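Local coordinates for tellurite resistance protein of COG3793 (Nostoc punctiforme, PDB 2OU3), which belongs to the TerB family of tellurite resistance proteins, binds zinc and may take part in the cellular response to tellurite, at the interface of chains A and B. Coordinates in Å, arbitrary orientation; residue numbers count along the deposited sequence, not the author numbering. Chains: chain A/B, Tellurite resistance protein of COG3793.

The interface of chains A and B. Residues chain A 139, 142-143, 146; chain B 139, 142-143, 146.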
# COMPACT_ATOMS: atom_id res chain seq x y z
N LEU A 139 12.17 -11.40 0.25
CA LEU A 139 10.91 -10.78 0.59
C LEU A 139 10.40 -9.87 -0.57
O LEU A 139 9.25 -9.99 -0.98
CB LEU A 139 11.04 -10.01 1.87
CG LEU A 139 9.77 -9.30 2.33
CD1 LEU A 139 8.70 -10.30 2.76
CD2 LEU A 139 10.12 -8.35 3.45
N TYR A 142 9.13 -12.08 -3.44
CA TYR A 142 7.83 -12.65 -3.06
C TYR A 142 6.72 -11.60 -3.06
O TYR A 142 5.61 -11.88 -3.51
CB TYR A 142 7.91 -13.27 -1.67
CG TYR A 142 8.37 -14.71 -1.66
CD1 TYR A 142 9.71 -15.03 -1.74
CD2 TYR A 142 7.44 -15.75 -1.56
CE1 TYR A 142 10.16 -16.36 -1.72
CE2 TYR A 142 7.87 -17.08 -1.54
CZ TYR A 142 9.24 -17.37 -1.62
OH TYR A 142 9.69 -18.67 -1.60
N GLU A 143 7.01 -10.41 -2.54
CA GLU A 143 6.03 -9.33 -2.53
C GLU A 143 5.65 -8.90 -3.96
O GLU A 143 4.47 -8.77 -4.29
CB GLU A 143 6.55 -8.15 -1.74
CG GLU A 143 6.51 -8.31 -0.24
CD GLU A 143 7.15 -7.11 0.54
OE1 GLU A 143 7.93 -6.30 -0.03
OE2 GLU A 143 6.93 -7.04 1.77
N LEU A 146 3.57 -11.72 -5.62
CA LEU A 146 2.23 -11.82 -5.06
C LEU A 146 1.35 -10.66 -5.54
O LEU A 146 0.15 -10.83 -5.77
CB LEU A 146 2.31 -11.86 -3.53
CG LEU A 146 1.01 -12.18 -2.78
CD1 LEU A 146 0.35 -13.49 -3.25
CD2 LEU A 146 1.27 -12.19 -1.26
N LEU B 139 -5.63 -15.67 -1.46
CA LEU B 139 -4.77 -14.52 -1.72
C LEU B 139 -4.70 -13.59 -0.51
O LEU B 139 -3.63 -13.14 -0.11
CB LEU B 139 -5.29 -13.73 -2.93
CG LEU B 139 -4.55 -12.44 -3.29
CD1 LEU B 139 -3.14 -12.73 -3.70
CD2 LEU B 139 -5.32 -11.72 -4.42
N TYR B 142 -2.50 -15.20 2.17
CA TYR B 142 -1.11 -15.07 1.78
C TYR B 142 -0.57 -13.66 1.98
O TYR B 142 0.54 -13.49 2.50
CB TYR B 142 -0.89 -15.52 0.34
CG TYR B 142 -0.64 -16.99 0.21
CD1 TYR B 142 0.63 -17.52 0.43
CD2 TYR B 142 -1.65 -17.85 -0.15
CE1 TYR B 142 0.87 -18.90 0.30
CE2 TYR B 142 -1.43 -19.23 -0.28
CZ TYR B 142 -0.18 -19.74 -0.06
OH TYR B 142 0.03 -21.10 -0.20
N GLU B 143 -1.34 -12.68 1.51
CA GLU B 143 -0.99 -11.28 1.60
C GLU B 143 -0.84 -10.86 3.06
O GLU B 143 0.14 -10.18 3.41
CB GLU B 143 -2.06 -10.40 0.95
CG GLU B 143 -2.09 -10.47 -0.56
CD GLU B 143 -3.16 -9.53 -1.21
OE1 GLU B 143 -4.24 -9.24 -0.61
OE2 GLU B 143 -2.90 -9.13 -2.37
N LEU B 146 2.31 -12.55 4.50
CA LEU B 146 3.55 -11.94 3.95
C LEU B 146 3.83 -10.57 4.55
O LEU B 146 4.99 -10.20 4.85
CB LEU B 146 3.46 -11.84 2.42
CG LEU B 146 4.76 -11.44 1.68
CD1 LEU B 146 5.90 -12.37 2.02
CD2 LEU B 146 4.53 -11.41 0.16
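A:Leu146 and B:Leu146 meet end-on across a two-fold axis, their CD2 methyls 3.6 Å apart, where the last long helices (residues 130-154) of two TerB-family chains pack against each other. The reciprocal apolar packing would suit a homodimer, although the crystal assembly alone does not show that the pair persists in solution. The leucine pair forms the tight centre of this patch: each Leu146 buries about 90 Å² against the partner chain, far more than any of its neighbours here. CG of A:Leu146 stands anti to the backbone N (chi1 -171°), which directs the forked end away from its own helix and over the partner's surface between residues 139 and 143. There its two branches divide the work. CD1 meets the CD1 methyl of B:Leu139 at 3.6 Å, the two leucine side chains running antiparallel alongside one another, while CD2 turns to the two-fold mate and to the backbone of B:Glu143, lying 3.8 Å from its CA. In the twin contact, CD2 of B:Leu146 rests 3.7 Å from CG of A:Glu143, the two side chains crossing at a slant. The glutamates thus contribute their aliphatic stems: CG lies anti to the carbonyl carbon (chi1 -76° in A:Glu143), and the extended chain beyond it carries the carboxylate away from the partner's Leu146, on toward Leu139 of its own chain. Packing is looser at Tyr142. Its main chain merely borders the leucine, with O of A:Tyr142 3.9 Å from CD2 of B:Leu146, and both phenol rings point away from the leucine pair without touching the opposite residues of the patch.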